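Local structure of L-ornithine 5-monooxygenase (Pseudomonas aeruginosa, 3S5W) at residues A[243-247]-A[248-252]; A[314-317]-A[318-322]; A[430-433]-A[434-437]. The protein catalyses the FAD- and NADPH-dependent N5-hydroxylation of L-ornithine, the first step in making hydroxamate siderophores such as pyoverdin. One frame throughout, in Å; residues are numbered along the deposited sequence.

Interaction 1: residues A[243-247]-A[248-252]; sequences FIDLN and DSYPS
Asp245 and Tyr250 meet through an oxygen and a ring edge: OD2 of Asp245 lies near the plane of the tyrosine ring, 3.7 Å from CE1 of Tyr250, with the carboxylate turned 67° from that ring. The same OD2 of Asp245 accepts a hydrogen bond from a water at 2.7 Å, which also makes a long, weak contact with the Tyr250 hydroxyl, and it is hydrogen-bonded to the hydroxyl of Tyr213. Leu246 reaches the ring obliquely, its CD2 standing 4.0 Å from CD1 of Tyr250. On another flank of the helix, Asn247 ND2 donates to Asp248 OD1 over 3.0 Å, arriving nearly along the C-O axis of OD1, although the oxygen lies somewhat out of the amide plane. Asp248 lies alongside Ile244, and its CG turns away from its own carbonyl carbon (chi1 -69°), which brings OD2 to 3.5 Å from Ile244 CG2. That oxygen also forms a salt bridge with Arg315 of helix 310-326.

Behind the side chains run the last backbone bonds of helix 237-249, among them Asp248 N to Ile244 O at 2.8 Å and Tyr250 N to Leu246 O at 3.0 Å. Tyr250 is the first residue to leave helical geometry. Arg330 donates to the carbonyl of Asn247 and, weakly, to that of Leu246, while Leu246 itself packs on Ile230 and Ile232 of strand 228-233. This is the C-terminal end of the helix in a beta-alpha-beta unit, whose chain next enters strand 253-258. Carbonyls at such an end carry partial negative charge, so the guanidinium of Arg330 is probably stabilising there, and the salt bridge to Arg315 likely offsets the full negative charge of Asp248, which would otherwise be unfavourable near that end.

Interaction 2: residues A[314-317]-A[318-322]; sequences ERIY and GVFYR
Ile316 and Phe320 come together because the CG2 methyl of the isoleucine is anti to its backbone N, while the phenylalanine CG swings beside its own N, anti to the carbonyl carbon (chi1 -74°). The two side chains consequently run side by side in the same direction, one turn apart, with Ile316 CG2 3.7 Å from Phe320 CE2. Ring atom CD2 of Phe320 also approaches Ile316 O to 3.3 Å, obliquely to the ring. That carbonyl oxygen also accepts the backbone bond from Phe320 N, at 3.1 Å.

A second link spans the solvent side. One water donates to Arg315 O at 2.8 Å and accepts from Arg322 NH2 at 2.7 Å, lying in the plane of the Arg322 guanidinium, while Gly318 O sits 3.4 Å above that plane, over its centre. The side chain of Arg315 turns elsewhere, to Asp248. Ile316 faces Ala240 and Leu264, and Val319 packs on Asn247 and His331. Apolar Ile316, Val319 and Phe320 on the flank facing the protein, and exposed Glu314, Tyr317, Tyr321 and Arg322 on the rest, are what an amphipathic helix displays, here helix 310-326 lying on helix 237-249 of the Rossmann-type NADPH-binding region.

Interaction 3: residues A[430-433]-A[434-437]; sequences SVLP and VRAE. With ONH (N~5~-hydroxy-L-ornithine), chain E.
Val431 O receives two backbone donors of the following turn: Arg435 N, 2.9 Å away in an almost straight bond (176°), and Val434 N, at 3.0 Å and a weak bond. Val431 stands at the N-cap, where its aliphatic side chain offers no polar cap. Pro433 falls within the first helical turn, where the missing N-H breaks no helical bond. The next bond, Ala436 N to Leu432 O, measures 2.9 Å.

Leu432 and Arg435 run side by side. With CG anti to its backbone N (chi1 -174°) and a bend at chi3, the arginine brings its guanidinium under the leucine, whose CD2 covers one face at 3.6 Å from Arg435 CZ. The group's rotation is fixed by three further partners: NE donates to Gln415 OE1, NH1 to Asp426 O and NH2 to Ser41 OG. The Arg435 side chain comes within about 5 Å of the bound FAD.

Just ahead of the helix, Ser430 OG donates to the hydroxyornithine carboxylate oxygen OXT at 2.7 Å; elsewhere the same ligand is hydrogen-bonded to Lys89, Asn274 and Asn304. The turn thus joins product binding to the start of helix 432-447, which packs along helix 40-56: Leu432 rests on Pro40, Ser41 and Ala44, Ala436 on Ala48, while Arg435 reaches Gln415, just beyond strand 411-414.

Along the chain the contacts follow in order, interaction 1 on helix 237-249, interaction 2 on helix 310-326 and interaction 3 at the start of helix 432-447. The first two have centres 13 Å apart and touch directly, through a salt bridge and through packed isoleucines and phenylalanines, so that their helices lie against one another beside the parallel sheet that includes strands 228-233 and 253-258. Interaction 3 is remote, its centre 37 and 38 Å from those of interactions 1 and 2, beside helix 40-56, FAD and hydroxyornithine. The set therefore spans the chain from the outer flank of the NADPH-binding region to the flavin and substrate site.

Interaction 1: residues A[243-247]-A[248-252]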
# COMPACT_ATOMS: atom_id res chain seq x y z
N PHE A 243 6.35 -10.75 13.52
CA PHE A 243 7.11 -11.42 14.55
C PHE A 243 6.96 -10.80 15.94
O PHE A 243 6.81 -11.51 16.92
CB PHE A 243 8.60 -11.46 14.21
CG PHE A 243 9.43 -12.16 15.25
CD1 PHE A 243 9.47 -13.57 15.29
CD2 PHE A 243 10.18 -11.43 16.18
CE1 PHE A 243 10.24 -14.23 16.27
CE2 PHE A 243 10.95 -12.06 17.16
CZ PHE A 243 10.98 -13.49 17.20
N ILE A 244 7.08 -9.49 16.02
CA ILE A 244 7.07 -8.83 17.33
C ILE A 244 5.65 -8.95 17.94
O ILE A 244 5.49 -9.18 19.17
CB ILE A 244 7.54 -7.35 17.17
CG1 ILE A 244 9.07 -7.30 17.12
CG2 ILE A 244 6.97 -6.43 18.26
CD1 ILE A 244 9.81 -7.89 18.40
N ASP A 245 4.63 -8.81 17.10
CA ASP A 245 3.28 -9.04 17.62
C ASP A 245 3.07 -10.45 18.19
O ASP A 245 2.51 -10.61 19.28
CB ASP A 245 2.21 -8.75 16.57
CG ASP A 245 0.86 -8.54 17.21
OD1 ASP A 245 0.74 -7.59 18.02
OD2 ASP A 245 -0.07 -9.29 16.90
N LEU A 246 3.49 -11.49 17.46
CA LEU A 246 3.42 -12.85 18.00
C LEU A 246 4.19 -12.95 19.31
O LEU A 246 3.67 -13.50 20.32
CB LEU A 246 3.90 -13.92 17.00
CG LEU A 246 2.99 -14.00 15.75
CD1 LEU A 246 3.61 -14.92 14.71
CD2 LEU A 246 1.60 -14.50 16.13
N ASN A 247 5.42 -12.43 19.31
CA ASN A 247 6.25 -12.52 20.52
C ASN A 247 5.57 -11.87 21.73
O ASN A 247 5.56 -12.45 22.86
CB ASN A 247 7.59 -11.81 20.30
CG ASN A 247 8.50 -11.88 21.53
OD1 ASN A 247 9.01 -12.94 21.87
ND2 ASN A 247 8.69 -10.74 22.20
N ASP A 248 5.03 -10.67 21.50
CA ASP A 248 4.50 -9.84 22.58
C ASP A 248 3.10 -10.27 23.04
O ASP A 248 2.80 -10.15 24.21
CB ASP A 248 4.48 -8.34 22.20
CG ASP A 248 5.88 -7.72 22.08
OD1 ASP A 248 6.87 -8.38 22.42
OD2 ASP A 248 5.96 -6.54 21.64
N SER A 249 2.27 -10.76 22.12
CA SER A 249 0.82 -10.89 22.39
C SER A 249 0.29 -12.31 22.39
O SER A 249 -0.84 -12.54 22.83
CB SER A 249 0.03 -10.10 21.37
OG SER A 249 0.09 -8.76 21.74
N TYR A 250 1.09 -13.24 21.88
CA TYR A 250 0.69 -14.64 21.77
C TYR A 250 1.72 -15.52 22.44
O TYR A 250 2.50 -16.18 21.75
CB TYR A 250 0.50 -15.01 20.30
CG TYR A 250 -0.62 -14.24 19.67
CD1 TYR A 250 -0.41 -12.95 19.18
CD2 TYR A 250 -1.91 -14.79 19.58
CE1 TYR A 250 -1.45 -12.23 18.63
CE2 TYR A 250 -2.94 -14.08 19.04
CZ TYR A 250 -2.71 -12.80 18.56
OH TYR A 250 -3.73 -12.09 17.99
N PRO A 251 1.70 -15.55 23.80
CA PRO A 251 2.77 -16.21 24.53
C PRO A 251 2.88 -17.71 24.21
O PRO A 251 3.95 -18.26 24.30
CB PRO A 251 2.42 -15.95 26.02
CG PRO A 251 0.96 -15.53 26.04
CD PRO A 251 0.71 -14.90 24.69
N SER A 252 1.80 -18.34 23.76
CA SER A 252 1.91 -19.77 23.43
C SER A 252 2.38 -20.03 22.00
O SER A 252 2.54 -21.18 21.62
CB SER A 252 0.63 -20.53 23.79
OG SER A 252 -0.35 -20.34 22.78
O HOH W 1 -2.57 -8.87 17.69

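Interaction 2: residues A[314-317]-A[318-322]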
# COMPACT_ATOMS: atom_id res chain seq x y z
N GLU A 314 16.72 -3.93 16.34
CA GLU A 314 17.36 -4.06 17.68
C GLU A 314 16.45 -4.84 18.63
O GLU A 314 16.91 -5.70 19.41
CB GLU A 314 17.67 -2.65 18.24
CG GLU A 314 18.96 -2.04 17.65
CD GLU A 314 19.09 -0.52 17.91
OE1 GLU A 314 19.89 0.13 17.18
OE2 GLU A 314 18.41 0.04 18.82
N ARG A 315 15.15 -4.54 18.56
CA ARG A 315 14.17 -5.25 19.40
C ARG A 315 14.16 -6.74 19.10
O ARG A 315 14.18 -7.57 20.01
CB ARG A 315 12.75 -4.73 19.23
CG ARG A 315 12.45 -3.50 20.05
CD ARG A 315 10.97 -3.08 19.88
NE ARG A 315 9.99 -3.99 20.49
CZ ARG A 315 8.67 -3.74 20.50
NH1 ARG A 315 8.20 -2.64 19.93
NH2 ARG A 315 7.82 -4.58 21.08
N ILE A 316 14.14 -7.09 17.82
CA ILE A 316 14.12 -8.51 17.45
C ILE A 316 15.44 -9.21 17.85
O ILE A 316 15.44 -10.33 18.40
CB ILE A 316 13.75 -8.67 15.94
CG1 ILE A 316 12.28 -8.27 15.77
CG2 ILE A 316 13.89 -10.11 15.47
CD1 ILE A 316 11.89 -8.02 14.32
N TYR A 317 16.56 -8.56 17.58
CA TYR A 317 17.84 -9.14 17.95
C TYR A 317 17.86 -9.41 19.47
O TYR A 317 18.33 -10.46 19.93
CB TYR A 317 18.95 -8.19 17.59
CG TYR A 317 20.31 -8.86 17.65
CD1 TYR A 317 20.75 -9.62 16.57
CD2 TYR A 317 21.13 -8.75 18.79
CE1 TYR A 317 22.00 -10.25 16.60
CE2 TYR A 317 22.39 -9.38 18.81
CZ TYR A 317 22.80 -10.12 17.72
OH TYR A 317 24.04 -10.75 17.68
N GLY A 318 17.27 -8.48 20.23
CA GLY A 318 17.18 -8.61 21.70
C GLY A 318 16.38 -9.84 22.10
O GLY A 318 16.71 -10.53 23.07
N VAL A 319 15.26 -10.08 21.39
CA VAL A 319 14.43 -11.26 21.66
C VAL A 319 15.28 -12.54 21.50
O VAL A 319 15.27 -13.44 22.37
CB VAL A 319 13.18 -11.31 20.74
CG1 VAL A 319 12.48 -12.69 20.86
CG2 VAL A 319 12.21 -10.15 21.08
N PHE A 320 16.03 -12.62 20.41
CA PHE A 320 16.85 -13.82 20.16
C PHE A 320 18.04 -13.90 21.13
O PHE A 320 18.42 -14.99 21.56
CB PHE A 320 17.31 -13.88 18.70
CG PHE A 320 16.18 -14.27 17.77
CD1 PHE A 320 15.68 -15.58 17.79
CD2 PHE A 320 15.59 -13.33 16.94
CE1 PHE A 320 14.60 -15.96 16.98
CE2 PHE A 320 14.49 -13.72 16.11
CZ PHE A 320 14.01 -15.02 16.14
N TYR A 321 18.56 -12.74 21.50
CA TYR A 321 19.70 -12.69 22.44
C TYR A 321 19.22 -13.23 23.80
O TYR A 321 19.90 -14.02 24.43
CB TYR A 321 20.20 -11.24 22.61
CG TYR A 321 21.30 -11.17 23.65
CD1 TYR A 321 22.63 -11.41 23.28
CD2 TYR A 321 21.01 -10.94 25.00
CE1 TYR A 321 23.67 -11.36 24.22
CE2 TYR A 321 22.04 -10.93 25.95
CZ TYR A 321 23.37 -11.13 25.55
OH TYR A 321 24.37 -11.12 26.48
N ARG A 322 18.03 -12.81 24.24
CA ARG A 322 17.53 -13.28 25.52
C ARG A 322 17.30 -14.80 25.58
O ARG A 322 17.39 -15.40 26.66
CB ARG A 322 16.32 -12.46 25.98
CG ARG A 322 16.77 -11.03 26.40
CD ARG A 322 15.66 -10.20 27.05
NE ARG A 322 14.54 -10.00 26.14
CZ ARG A 322 14.45 -8.99 25.27
NH1 ARG A 322 15.41 -8.07 25.18
NH2 ARG A 322 13.39 -8.92 24.48
O HOH W 2 13.77 -6.88 22.70

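Interaction 3: residues A[430-433]-A[434-437]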
# COMPACT_ATOMS: atom_id res chain seq x y z
N SER A 430 4.60 9.74 0.43
CA SER A 430 5.63 10.79 0.30
C SER A 430 5.31 12.08 -0.48
O SER A 430 5.65 13.19 -0.05
CB SER A 430 6.97 10.16 -0.20
OG SER A 430 7.31 9.01 0.56
N VAL A 431 4.69 11.92 -1.64
CA VAL A 431 4.47 13.08 -2.51
C VAL A 431 2.97 13.29 -2.82
O VAL A 431 2.65 14.02 -3.74
CB VAL A 431 5.27 13.02 -3.84
CG1 VAL A 431 6.79 13.08 -3.58
CG2 VAL A 431 4.90 11.76 -4.68
N LEU A 432 2.09 12.69 -2.04
CA LEU A 432 0.66 12.75 -2.32
C LEU A 432 0.14 14.18 -2.51
O LEU A 432 -0.60 14.41 -3.44
CB LEU A 432 -0.15 11.98 -1.29
CG LEU A 432 0.01 10.44 -1.28
CD1 LEU A 432 -1.07 9.90 -0.43
CD2 LEU A 432 -0.07 9.83 -2.66
N PRO A 433 0.54 15.14 -1.64
CA PRO A 433 -0.01 16.50 -1.86
C PRO A 433 0.35 17.13 -3.21
O PRO A 433 -0.45 17.88 -3.80
CB PRO A 433 0.60 17.34 -0.72
CG PRO A 433 0.92 16.34 0.36
CD PRO A 433 1.33 15.06 -0.38
N VAL A 434 1.57 16.85 -3.67
CA VAL A 434 2.04 17.36 -4.94
C VAL A 434 1.43 16.58 -6.13
O VAL A 434 1.01 17.20 -7.15
CB VAL A 434 3.63 17.39 -4.97
CG1 VAL A 434 4.14 17.87 -6.30
CG2 VAL A 434 4.17 18.33 -3.83
N ARG A 435 1.39 15.24 -6.04
CA ARG A 435 0.73 14.46 -7.08
C ARG A 435 -0.76 14.84 -7.23
O ARG A 435 -1.27 14.93 -8.36
CB ARG A 435 0.87 12.97 -6.80
CG ARG A 435 0.33 12.07 -7.89
CD ARG A 435 0.87 10.67 -7.71
NE ARG A 435 0.18 9.86 -6.71
CZ ARG A 435 0.75 8.86 -6.05
NH1 ARG A 435 2.05 8.63 -6.22
NH2 ARG A 435 0.05 8.09 -5.23
N ALA A 436 -1.43 15.08 -6.11
CA ALA A 436 -2.83 15.49 -6.14
C ALA A 436 -2.99 16.82 -6.90
O ALA A 436 -3.93 16.98 -7.70
CB ALA A 436 -3.37 15.64 -4.73
N GLU A 437 -2.09 17.77 -6.63
CA GLU A 437 -2.12 19.06 -7.32
C GLU A 437 -1.84 18.85 -8.81
O GLU A 437 -2.46 19.51 -9.67
CB GLU A 437 -1.06 20.00 -6.74
CG GLU A 437 -0.98 21.34 -7.46
CD GLU A 437 -0.29 22.40 -6.62
OE1 GLU A 437 0.90 22.22 -6.30
OE2 GLU A 437 -0.95 23.40 -6.27
C ONH E . 10.06 9.45 3.16
N ONH E . 11.66 7.76 3.96
O ONH E . 10.56 10.17 4.07
CA ONH E . 10.47 8.00 3.12
CB ONH E . 9.27 7.12 3.50
CD ONH E . 8.50 4.79 3.73
NE ONH E . 8.95 3.43 3.57
CG ONH E . 9.68 5.66 3.35
OZ ONH E . 8.25 2.46 4.24
OXT ONH E . 9.25 9.86 2.28